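Local coordinates for hypothetical protein EF0006 (Enterococcus faecalis, PDB 2GMQ) that is of unknown function but is a plasmid-encoded, PrgU-like protein, probably connected with the pheromone response, at residues E56-I61 / P95-K100. Sequence-based numbering, arbitrary orientation. Where two conformers were deposited one is given.
Sequences ENIQEI and PVFFIK
The ring of F97 slips its CE1–CZ end between two isoleucines that lie on opposite sides of its plane, each meeting it obliquely. From one side, I58 CG1 comes within 3.6 Å of F97 CE1; from the other, I61 CD1 reaches F97 CZ at 3.7 Å, its side chain crossing that of F97 at about a right angle. The puckered ring of P95 meets I58 chiefly through CB, 3.7 Å from I58 CD1. I58 is fully extended, with CG1 anti to the backbone N (chi1 -176°), so CD1 touches both P95 CB and the CZ corner of F97. In I61, CG1 sits beside the backbone N instead (chi1 -68°), bringing CD1 to the phenylalanine. Two i+3 backbone bonds, E60 N to N57 O (2.9 Å) and I61 N to I58 O, curl 57–61 into successive turns, so that I58 and I61 both point toward strand 94–98. The touching residues are all buried and their side-chain contacts apolar; Y84 touches both I58 and P95, while Q59 NE2 hydrogen-bonds to S82 O. This is hydrophobic core packing of a PrgU-like domain, probably PUA-related, with two sheets and two helices: the loop between helix 41–50 and strand 63–68 closes over inner strand 94–98 of the four-stranded antiparallel sheet.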
loop_
_atom_site.group_PDB
_atom_site.type_symbol
_atom_site.label_atom_id
_atom_site.label_comp_id
_atom_site.label_asym_id
_atom_site.label_seq_id
_atom_site.Cartn_x
_atom_site.Cartn_y
_atom_site.Cartn_z
ATOM N N GLU A 56 1.704 3.296 31.106
ATOM C CA GLU A 56 1.044 2.924 32.359
ATOM C C GLU A 56 -0.017 1.832 32.190
ATOM O O GLU A 56 -0.180 0.997 33.088
ATOM C CB GLU A 56 0.497 4.136 33.149
ATOM C CG GLU A 56 -0.234 3.746 34.467
ATOM C CD GLU A 56 0.664 2.812 35.437
ATOM O OE1 GLU A 56 0.994 1.584 35.071
ATOM O OE2 GLU A 56 1.011 3.287 36.601
ATOM N N ASN A 57 -0.682 1.761 31.035
ATOM C CA ASN A 57 -1.775 0.809 30.899
ATOM C C ASN A 57 -1.459 -0.440 30.057
ATOM O O ASN A 57 -2.311 -1.370 29.969
ATOM C CB ASN A 57 -3.053 1.513 30.367
ATOM C CG ASN A 57 -3.025 1.784 28.862
ATOM O OD1 ASN A 57 -2.194 1.257 28.109
ATOM N ND2 ASN A 57 -3.963 2.621 28.404
ATOM N N ILE A 58 -0.285 -0.476 29.418
ATOM C CA ILE A 58 -0.106 -1.518 28.349
ATOM C C ILE A 58 -0.235 -2.923 28.961
ATOM O O ILE A 58 -0.775 -3.888 28.311
ATOM C CB ILE A 58 1.234 -1.304 27.563
ATOM C CG1 ILE A 58 1.341 -2.325 26.419
ATOM C CG2 ILE A 58 2.431 -1.288 28.527
ATOM C CD1 ILE A 58 2.587 -2.187 25.481
ATOM N N GLN A 59 0.217 -3.076 30.209
ATOM C CA GLN A 59 0.253 -4.407 30.806
ATOM C C GLN A 59 -1.117 -4.879 31.313
ATOM O O GLN A 59 -1.223 -5.992 31.783
ATOM C CB GLN A 59 1.409 -4.534 31.815
ATOM C CG GLN A 59 2.766 -4.508 31.051
ATOM C CD GLN A 59 3.947 -5.124 31.796
ATOM O OE1 GLN A 59 3.968 -5.209 33.026
ATOM N NE2 GLN A 59 4.968 -5.499 31.041
ATOM N N GLU A 60 -2.159 -4.053 31.166
ATOM C CA GLU A 60 -3.545 -4.444 31.457
ATOM C C GLU A 60 -4.147 -5.320 30.335
ATOM O O GLU A 60 -5.068 -6.098 30.546
ATOM C CB GLU A 60 -4.415 -3.200 31.634
ATOM C CG GLU A 60 -3.849 -2.173 32.623
ATOM C CD GLU A 60 -4.879 -1.172 33.098
ATOM O OE1 GLU A 60 -6.044 -1.206 32.645
ATOM O OE2 GLU A 60 -4.507 -0.328 33.931
ATOM N N ILE A 61 -3.606 -5.178 29.129
ATOM C CA ILE A 61 -4.122 -5.882 27.968
ATOM C C ILE A 61 -3.746 -7.383 28.059
ATOM O O ILE A 61 -2.597 -7.719 28.209
ATOM C CB ILE A 61 -3.528 -5.299 26.670
ATOM C CG1 ILE A 61 -4.040 -3.842 26.410
ATOM C CG2 ILE A 61 -3.924 -6.181 25.523
ATOM C CD1 ILE A 61 -3.129 -2.910 25.552
ATOM N N PRO A 95 4.682 0.299 21.215
ATOM C CA PRO A 95 4.284 -0.885 22.013
ATOM C C PRO A 95 4.594 -2.193 21.275
ATOM O O PRO A 95 4.346 -2.257 20.068
ATOM C CB PRO A 95 2.754 -0.780 22.112
ATOM C CG PRO A 95 2.339 0.429 21.476
ATOM C CD PRO A 95 3.528 1.122 20.806
ATOM N N VAL A 96 4.998 -3.241 22.032
ATOM C CA VAL A 96 5.249 -4.559 21.500
ATOM C C VAL A 96 4.512 -5.532 22.421
ATOM O O VAL A 96 4.578 -5.366 23.679
ATOM C CB VAL A 96 6.761 -4.870 21.594
ATOM C CG1 VAL A 96 7.077 -6.294 21.187
ATOM C CG2 VAL A 96 7.582 -3.779 20.855
ATOM N N PHE A 97 3.889 -6.537 21.797
ATOM C CA PHE A 97 3.186 -7.581 22.610
ATOM C C PHE A 97 3.751 -8.923 22.236
ATOM O O PHE A 97 4.019 -9.162 21.042
ATOM C CB PHE A 97 1.706 -7.601 22.281
ATOM C CG PHE A 97 1.021 -6.337 22.693
ATOM C CD1 PHE A 97 0.519 -6.199 24.005
ATOM C CD2 PHE A 97 0.850 -5.288 21.738
ATOM C CE1 PHE A 97 -0.121 -5.015 24.437
ATOM C CE2 PHE A 97 0.206 -4.075 22.150
ATOM C CZ PHE A 97 -0.285 -3.935 23.473
ATOM N N PHE A 98 3.877 -9.784 23.237
ATOM C CA PHE A 98 4.393 -11.132 22.976
ATOM C C PHE A 98 3.210 -12.047 22.983
ATOM O O PHE A 98 2.419 -12.044 23.932
ATOM C CB PHE A 98 5.413 -11.576 23.974
ATOM C CG PHE A 98 6.740 -10.803 23.844
ATOM C CD1 PHE A 98 7.828 -11.397 23.211
ATOM C CD2 PHE A 98 6.811 -9.493 24.246
ATOM C CE1 PHE A 98 9.045 -10.685 23.057
ATOM C CE2 PHE A 98 8.035 -8.716 24.119
ATOM C CZ PHE A 98 9.146 -9.314 23.511
ATOM N N ILE A 99 3.103 -12.804 21.912
ATOM C CA ILE A 99 1.879 -13.589 21.712
ATOM C C ILE A 99 1.935 -14.899 22.497
ATOM O O ILE A 99 2.840 -15.708 22.261
ATOM C CB ILE A 99 1.638 -13.822 20.236
ATOM C CG1 ILE A 99 1.473 -12.500 19.438
ATOM C CG2 ILE A 99 0.340 -14.598 20.017
ATOM C CD1 ILE A 99 0.565 -11.521 20.126
ATOM N N LYS A 100 0.878 -15.155 23.288
ATOM C CA LYS A 100 0.725 -16.413 24.043
ATOM C C LYS A 100 -0.078 -17.502 23.295
ATOM O O LYS A 100 0.313 -18.714 23.289
ATOM C CB LYS A 100 0.031 -16.065 25.378
ATOM C CG LYS A 100 -0.342 -17.363 26.214
ATOM C CD LYS A 100 -0.597 -17.067 27.629
ATOM C CE LYS A 100 -1.803 -16.207 27.815
ATOM N NZ LYS A 100 -2.140 -16.039 29.301
#